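PDB 4L1M: E3 ubiquitin-protein ligase HERC2 from Homo sapiens, which probably acts as an E3 ubiquitin ligase that transfers ubiquitin to target proteins, its first RCC1-like domain forming a seven-bladed beta-propeller. Local coordinates for residues A[57-68]-A[98-109]. Residues are numbered along the deposited sequence; the frame is centred on the assembly and turned at random.
With SO4 (sulfate ion), chain G.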
ATOM      1  N   GLN A  57      -8.661  -7.901   4.856  1.00 49.02           N
ATOM      2  CA  GLN A  57      -7.881  -6.863   4.216  1.00 48.95           C
ATOM      3  C   GLN A  57      -8.698  -5.599   3.993  1.00 48.42           C
ATOM      4  O   GLN A  57      -9.902  -5.674   3.793  1.00 50.73           O
ATOM      5  CB  GLN A  57      -7.437  -7.382   2.859  1.00 51.11           C
ATOM      6  CG  GLN A  57      -6.018  -7.095   2.453  1.00 53.10           C
ATOM      7  CD  GLN A  57      -5.663  -7.991   1.267  1.00 54.60           C
ATOM      8  OE1 GLN A  57      -5.648  -9.249   1.386  1.00 56.85           O
ATOM      9  NE2 GLN A  57      -5.438  -7.386   0.129  1.00 50.80           N
ATOM     10  N   ILE A  58      -8.034  -4.448   4.022  1.00 46.27           N
ATOM     11  CA  ILE A  58      -8.637  -3.195   3.657  1.00 45.11           C
ATOM     12  C   ILE A  58      -7.680  -2.419   2.757  1.00 43.31           C
ATOM     13  O   ILE A  58      -6.539  -2.198   3.123  1.00 42.82           O
ATOM     14  CB  ILE A  58      -8.926  -2.331   4.905  1.00 47.85           C
ATOM     15  CG1 ILE A  58     -10.016  -2.971   5.741  1.00 48.23           C
ATOM     16  CG2 ILE A  58      -9.313  -0.902   4.492  1.00 49.06           C
ATOM     17  CD1 ILE A  58     -10.422  -2.187   6.964  1.00 49.70           C
ATOM     18  N   ALA A  59      -8.171  -1.986   1.598  1.00 42.56           N
ATOM     19  CA  ALA A  59      -7.398  -1.200   0.652  1.00 39.54           C
ATOM     20  C   ALA A  59      -8.006   0.205   0.547  1.00 40.79           C
ATOM     21  O   ALA A  59      -9.128   0.373   0.106  1.00 41.98           O
ATOM     22  CB  ALA A  59      -7.393  -1.865  -0.697  1.00 38.22           C
ATOM     23  N   CYS A  60      -7.236   1.196   0.968  1.00 40.88           N
ATOM     24  CA  CYS A  60      -7.715   2.535   1.083  1.00 41.76           C
ATOM     25  C   CYS A  60      -7.420   3.312  -0.191  1.00 41.30           C
ATOM     26  O   CYS A  60      -6.267   3.451  -0.577  1.00 40.60           O
ATOM     27  CB  CYS A  60      -7.043   3.201   2.280  1.00 42.78           C
ATOM     28  SG  CYS A  60      -7.606   2.560   3.884  1.00 45.19           S
ATOM     29  N   ALA A  61      -8.469   3.825  -0.822  1.00 41.36           N
ATOM     30  CA  ALA A  61      -8.309   4.757  -1.932  1.00 41.31           C
ATOM     31  C   ALA A  61      -8.503   6.181  -1.414  1.00 42.34           C
ATOM     32  O   ALA A  61      -8.495   6.412  -0.202  1.00 42.91           O
ATOM     33  CB  ALA A  61      -9.274   4.431  -3.048  1.00 41.64           C
ATOM     34  N   GLU A  62      -8.654   7.141  -2.312  1.00 45.06           N
ATOM     35  CA  GLU A  62      -8.733   8.544  -1.887  1.00 48.94           C
ATOM     36  C   GLU A  62     -10.066   8.953  -1.264  1.00 48.95           C
ATOM     37  O   GLU A  62     -10.061   9.658  -0.257  1.00 49.98           O
ATOM     38  CB  GLU A  62      -8.401   9.488  -3.029  1.00 51.52           C
ATOM     39  CG  GLU A  62      -8.056  10.890  -2.533  1.00 56.04           C
ATOM     40  CD  GLU A  62      -8.081  11.927  -3.639  1.00 56.16           C
ATOM     41  OE1 GLU A  62      -9.188  12.407  -3.975  1.00 59.03           O
ATOM     42  OE2 GLU A  62      -6.998  12.254  -4.162  1.00 53.92           O
ATOM     43  N   LYS A  63     -11.188   8.549  -1.861  1.00 47.79           N
ATOM     44  CA  LYS A  63     -12.512   8.916  -1.315  1.00 50.66           C
ATOM     45  C   LYS A  63     -13.238   7.744  -0.679  1.00 47.88           C
ATOM     46  O   LYS A  63     -14.266   7.921  -0.041  1.00 49.91           O
ATOM     47  CB  LYS A  63     -13.426   9.497  -2.409  1.00 55.58           C
ATOM     48  CG  LYS A  63     -12.878  10.689  -3.180  1.00 60.60           C
ATOM     49  CD  LYS A  63     -12.711  11.939  -2.314  1.00 67.06           C
ATOM     50  CE  LYS A  63     -12.560  13.194  -3.194  1.00 74.17           C
ATOM     51  NZ  LYS A  63     -11.490  14.124  -2.725  1.00 75.69           N
ATOM     52  N   ARG A  64     -12.719   6.545  -0.867  1.00 45.24           N
ATOM     53  CA  ARG A  64     -13.364   5.356  -0.352  1.00 44.44           C
ATOM     54  C   ARG A  64     -12.362   4.232  -0.096  1.00 41.70           C
ATOM     55  O   ARG A  64     -11.171   4.359  -0.397  1.00 38.73           O
ATOM     56  CB  ARG A  64     -14.446   4.904  -1.302  1.00 46.77           C
ATOM     57  CG  ARG A  64     -13.997   4.694  -2.724  1.00 48.16           C
ATOM     58  CD  ARG A  64     -15.187   4.388  -3.629  1.00 51.01           C
ATOM     59  NE  ARG A  64     -16.262   5.404  -3.559  1.00 52.71           N
ATOM     60  CZ  ARG A  64     -17.467   5.209  -2.988  1.00 58.50           C
ATOM     61  NH1 ARG A  64     -17.821   4.033  -2.399  1.00 56.31           N
ATOM     62  NH2 ARG A  64     -18.359   6.196  -3.012  1.00 62.22           N
ATOM     63  N   PHE A  65     -12.840   3.169   0.532  1.00 40.32           N
ATOM     64  CA  PHE A  65     -12.011   2.005   0.764  1.00 39.51           C
ATOM     65  C   PHE A  65     -12.745   0.738   0.420  1.00 40.55           C
ATOM     66  O   PHE A  65     -13.977   0.688   0.472  1.00 42.82           O
ATOM     67  CB  PHE A  65     -11.439   1.954   2.198  1.00 38.44           C
ATOM     68  CG  PHE A  65     -12.474   1.902   3.296  1.00 39.55           C
ATOM     69  CD1 PHE A  65     -13.194   3.009   3.640  1.00 40.88           C
ATOM     70  CD2 PHE A  65     -12.662   0.751   4.040  1.00 39.80           C
ATOM     71  CE1 PHE A  65     -14.127   2.958   4.673  1.00 42.37           C
ATOM     72  CE2 PHE A  65     -13.577   0.704   5.073  1.00 40.94           C
ATOM     73  CZ  PHE A  65     -14.307   1.809   5.392  1.00 41.70           C
ATOM     74  N   LEU A  66     -11.957  -0.265   0.056  1.00 39.36           N
ATOM     75  CA  LEU A  66     -12.432  -1.580  -0.227  1.00 40.69           C
ATOM     76  C   LEU A  66     -12.162  -2.455   0.975  1.00 42.83           C
ATOM     77  O   LEU A  66     -11.131  -2.302   1.648  1.00 42.32           O
ATOM     78  CB  LEU A  66     -11.679  -2.164  -1.417  1.00 39.18           C
ATOM     79  CG  LEU A  66     -11.900  -1.538  -2.788  1.00 38.79           C
ATOM     80  CD1 LEU A  66     -11.200  -2.376  -3.822  1.00 38.06           C
ATOM     81  CD2 LEU A  66     -13.379  -1.433  -3.145  1.00 41.31           C
ATOM     82  N   ILE A  67     -13.078  -3.383   1.237  1.00 43.77           N
ATOM     83  CA  ILE A  67     -12.907  -4.352   2.315  1.00 43.91           C
ATOM     84  C   ILE A  67     -13.042  -5.742   1.736  1.00 44.19           C
ATOM     85  O   ILE A  67     -14.008  -6.013   1.029  1.00 46.98           O
ATOM     86  CB  ILE A  67     -13.985  -4.181   3.384  1.00 45.27           C
ATOM     87  CG1 ILE A  67     -14.104  -2.721   3.832  1.00 45.93           C
ATOM     88  CG2 ILE A  67     -13.692  -5.049   4.575  1.00 46.82           C
ATOM     89  CD1 ILE A  67     -15.265  -1.967   3.198  1.00 46.08           C
ATOM     90  N   LEU A  68     -12.089  -6.621   2.032  1.00 43.43           N
ATOM     91  CA  LEU A  68     -12.168  -8.017   1.607  1.00 43.39           C
ATOM     92  C   LEU A  68     -12.652  -8.845   2.791  1.00 45.23           C
ATOM     93  O   LEU A  68     -12.085  -8.728   3.879  1.00 46.33           O
ATOM     94  CB  LEU A  68     -10.796  -8.510   1.177  1.00 42.56           C
ATOM     95  CG  LEU A  68     -10.715  -9.977   0.740  1.00 43.16           C
ATOM     96  CD1 LEU A  68     -11.602 -10.185  -0.468  1.00 42.72           C
ATOM     97  CD2 LEU A  68      -9.280 -10.408   0.442  1.00 42.04           C
ATOM     98  N   VAL A  98      -8.906 -13.082  -3.140  1.00 45.53           N
ATOM     99  CA  VAL A  98      -7.934 -13.254  -2.070  1.00 45.48           C
ATOM    100  C   VAL A  98      -7.039 -12.042  -1.844  1.00 44.27           C
ATOM    101  O   VAL A  98      -6.331 -11.993  -0.840  1.00 43.65           O
ATOM    102  CB  VAL A  98      -7.024 -14.461  -2.319  1.00 47.38           C
ATOM    103  CG1 VAL A  98      -7.851 -15.737  -2.410  1.00 48.60           C
ATOM    104  CG2 VAL A  98      -6.168 -14.259  -3.569  1.00 47.05           C
ATOM    105  N   LYS A  99      -7.045 -11.076  -2.767  1.00 43.28           N
ATOM    106  CA  LYS A  99      -6.324  -9.823  -2.544  1.00 42.23           C
ATOM    107  C   LYS A  99      -7.031  -8.671  -3.198  1.00 40.12           C
ATOM    108  O   LYS A  99      -7.711  -8.837  -4.209  1.00 38.18           O
ATOM    109  CB  LYS A  99      -4.868  -9.899  -3.043  1.00 43.12           C
ATOM    110  CG  LYS A  99      -3.984 -10.763  -2.178  1.00 46.96           C
ATOM    111  CD  LYS A  99      -2.522 -10.440  -2.330  1.00 50.30           C
ATOM    112  CE  LYS A  99      -1.687 -11.546  -1.684  1.00 53.95           C
ATOM    113  NZ  LYS A  99      -0.232 -11.326  -1.928  1.00 56.00           N
ATOM    114  N   ILE A 100      -6.861  -7.498  -2.593  1.00 38.13           N
ATOM    115  CA  ILE A 100      -7.333  -6.264  -3.151  1.00 36.96           C
ATOM    116  C   ILE A 100      -6.234  -5.228  -3.073  1.00 35.85           C
ATOM    117  O   ILE A 100      -5.322  -5.333  -2.287  1.00 34.84           O
ATOM    118  CB  ILE A 100      -8.579  -5.740  -2.399  1.00 36.66           C
ATOM    119  CG1 ILE A 100      -8.342  -5.746  -0.883  1.00 36.52           C
ATOM    120  CG2 ILE A 100      -9.785  -6.554  -2.781  1.00 37.86           C
ATOM    121  CD1 ILE A 100      -9.502  -5.213  -0.053  1.00 37.24           C
ATOM    122  N   ALA A 101      -6.343  -4.199  -3.891  1.00 36.98           N
ATOM    123  CA  ALA A 101      -5.382  -3.127  -3.848  1.00 36.30           C
ATOM    124  C   ALA A 101      -5.999  -1.835  -4.326  1.00 37.55           C
ATOM    125  O   ALA A 101      -6.961  -1.819  -5.098  1.00 40.21           O
ATOM    126  CB  ALA A 101      -4.179  -3.473  -4.706  1.00 35.92           C
ATOM    127  N   ALA A 102      -5.399  -0.756  -3.859  1.00 38.14           N
ATOM    128  CA  ALA A 102      -5.764   0.576  -4.212  1.00 38.69           C
ATOM    129  C   ALA A 102      -4.710   1.434  -3.558  1.00 38.89           C
ATOM    130  O   ALA A 102      -3.983   0.953  -2.738  1.00 42.02           O
ATOM    131  CB  ALA A 102      -7.138   0.931  -3.682  1.00 38.82           C
ATOM    132  N   HIS A 103      -4.648   2.711  -3.907  1.00 39.79           N
ATOM    133  CA  HIS A 103      -3.625   3.600  -3.391  1.00 39.03           C
ATOM    134  C   HIS A 103      -4.303   4.762  -2.728  1.00 39.83           C
ATOM    135  O   HIS A 103      -5.321   5.236  -3.219  1.00 40.68           O
ATOM    136  CB  HIS A 103      -2.777   4.108  -4.542  1.00 40.03           C
ATOM    137  CG  HIS A 103      -1.609   4.901  -4.104  1.00 40.06           C
ATOM    138  ND1 HIS A 103      -1.678   6.259  -3.906  1.00 41.41           N
ATOM    139  CD2 HIS A 103      -0.346   4.535  -3.797  1.00 37.64           C
ATOM    140  CE1 HIS A 103      -0.510   6.698  -3.482  1.00 39.16           C
ATOM    141  NE2 HIS A 103       0.321   5.673  -3.428  1.00 39.03           N
ATOM    142  N   SER A 104      -3.732   5.274  -1.643  1.00 41.70           N
ATOM    143  CA  SER A 104      -4.454   6.262  -0.826  1.00 42.74           C
ATOM    144  C   SER A 104      -4.699   7.637  -1.526  1.00 42.55           C
ATOM    145  O   SER A 104      -5.529   8.429  -1.066  1.00 42.67           O
ATOM    146  CB  SER A 104      -3.766   6.403   0.530  1.00 41.97           C
ATOM    147  OG  SER A 104      -2.631   7.185   0.406  1.00 43.68           O
ATOM    148  N   ASP A 105      -3.978   7.912  -2.609  1.00 41.81           N
ATOM    149  CA  ASP A 105      -4.194   9.108  -3.433  1.00 46.97           C
ATOM    150  C   ASP A 105      -4.804   8.723  -4.792  1.00 48.88           C
ATOM    151  O   ASP A 105      -4.739   9.506  -5.746  1.00 51.36           O
ATOM    152  CB  ASP A 105      -2.862   9.881  -3.659  1.00 48.58           C
ATOM    153  CG  ASP A 105      -2.136  10.250  -2.322  1.00 55.65           C
ATOM    154  OD1 ASP A 105      -2.817  10.722  -1.364  1.00 59.75           O
ATOM    155  OD2 ASP A 105      -0.878  10.078  -2.220  1.00 60.31           O
ATOM    156  N   GLY A 106      -5.401   7.528  -4.874  1.00 45.82           N
ATOM    157  CA  GLY A 106      -5.893   6.967  -6.147  1.00 43.60           C
ATOM    158  C   GLY A 106      -7.401   6.771  -6.274  1.00 43.75           C
ATOM    159  O   GLY A 106      -8.141   6.902  -5.302  1.00 45.37           O
ATOM    160  N   HIS A 107      -7.824   6.440  -7.491  1.00 42.43           N
ATOM    161  CA  HIS A 107      -9.232   6.303  -7.882  1.00 44.90           C
ATOM    162  C   HIS A 107      -9.426   5.056  -8.753  1.00 43.33           C
ATOM    163  O   HIS A 107     -10.276   5.043  -9.650  1.00 47.38           O
ATOM    164  CB  HIS A 107      -9.708   7.561  -8.687  1.00 47.20           C
ATOM    165  CG  HIS A 107      -9.534   8.841  -7.940  1.00 50.40           C
ATOM    166  ND1 HIS A 107     -10.566   9.439  -7.245  1.00 53.14           N
ATOM    167  CD2 HIS A 107      -8.433   9.603  -7.715  1.00 50.60           C
ATOM    168  CE1 HIS A 107     -10.114  10.525  -6.637  1.00 54.71           C
ATOM    169  NE2 HIS A 107      -8.821  10.644  -6.900  1.00 53.00           N
ATOM    170  N   HIS A 108      -8.602   4.044  -8.551  1.00 39.89           N
ATOM    171  CA  HIS A 108      -8.796   2.797  -9.238  1.00 40.90           C
ATOM    172  C   HIS A 108      -8.427   1.657  -8.328  1.00 40.41           C
ATOM    173  O   HIS A 108      -7.727   1.854  -7.353  1.00 41.68           O
ATOM    174  CB  HIS A 108      -8.062   2.747 -10.576  1.00 40.72           C
ATOM    175  CG  HIS A 108      -6.588   2.508 -10.468  1.00 40.75           C
ATOM    176  ND1 HIS A 108      -5.729   3.421  -9.896  1.00 40.41           N
ATOM    177  CD2 HIS A 108      -5.813   1.497 -10.927  1.00 40.13           C
ATOM    178  CE1 HIS A 108      -4.491   2.970  -9.987  1.00 39.55           C
ATOM    179  NE2 HIS A 108      -4.515   1.804 -10.608  1.00 39.91           N
ATOM    180  N   TYR A 109      -8.927   0.471  -8.656  1.00 40.44           N
ATOM    181  CA  TYR A 109      -8.875  -0.664  -7.758  1.00 41.77           C
ATOM    182  C   TYR A 109      -8.428  -1.877  -8.544  1.00 42.51           C
ATOM    183  O   TYR A 109      -8.736  -1.986  -9.735  1.00 44.98           O
ATOM    184  CB  TYR A 109     -10.262  -0.888  -7.159  1.00 42.62           C
ATOM    185  CG  TYR A 109     -10.892   0.415  -6.744  1.00 44.95           C
ATOM    186  CD1 TYR A 109     -10.661   0.957  -5.494  1.00 44.83           C
ATOM    187  CD2 TYR A 109     -11.653   1.142  -7.642  1.00 48.25           C
ATOM    188  CE1 TYR A 109     -11.206   2.172  -5.122  1.00 46.79           C
ATOM    189  CE2 TYR A 109     -12.198   2.357  -7.296  1.00 49.75           C
ATOM    190  CZ  TYR A 109     -11.977   2.875  -6.031  1.00 50.32           C
ATOM    191  OH  TYR A 109     -12.527   4.111  -5.708  1.00 51.88           O
TER
HETATM  192  S   SO4 G 804     -13.822   7.507  -6.421  1.00115.21           S
HETATM  193  O1  SO4 G 804     -15.116   7.305  -5.726  1.00104.72           O
HETATM  194  O2  SO4 G 804     -13.822   8.858  -7.046  1.00 97.51           O
HETATM  195  O3  SO4 G 804     -12.712   7.399  -5.429  1.00121.89           O
HETATM  196  O4  SO4 G 804     -13.618   6.447  -7.454  1.00101.88           O
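Ile100 is the main knob of this contact, its CD1 pushed into a hollow on the face of the 57-60/64-68 hairpin. Ile100 CD1 meets Leu68 CB at 3.7 Å and Leu66 CB at 4.0 Å, while Ile100 CG1 rests 4.0 Å from Ala59 CB. With CG1 set between the backbone N and carbonyl carbon (chi1 49°) and the chain extended beyond it, CD1 comes to lie between Leu66 and Leu68. Gln57 slides past Ile100 in the opposite direction, its amide reaching the backbone around Lys99 and Ile100. The small methyl of Ala102 fits between those of Ala59 and Ala61, and the backbones come closer toward the turns. The two segments are the inner hairpins of neighbouring blades in the RCC1-like beta-propeller, packed face to face, with strands 57-60 and 98-101 running 18° from parallel. At the turns, packing gives way to backbone contacts, and Glu62 N donates a hydrogen bond to Gly106 O (3.0 Å). The second large bump is Tyr109: Leu66 CD1 lies against Tyr109 CD1 at 3.8 Å and Ala61 CB against Tyr109 CE1 at 3.6 Å, while Trp121 of the same blade also meets the ring. Tyr109 OH donates a hydrogen bond to O4 of a sulfate ion, probably from the crystallisation liquor. Arg64 NE also holds the sulfate, at O1 (3.1 Å), as does, weakly, His107 ND1, with sulfate O2 in the plane of the imidazole. The guanidinium stands nearly perpendicular to the tyrosine ring, and Arg64 NH1 has a further partner in Thr76. Next to ND1 along the ring edge, His107 CE1 lies 3.4 Å from Glu62 OE1, the carboxylate plane steeply inclined to the ring; this oxygen also takes the salt bridge from Lys63 NZ.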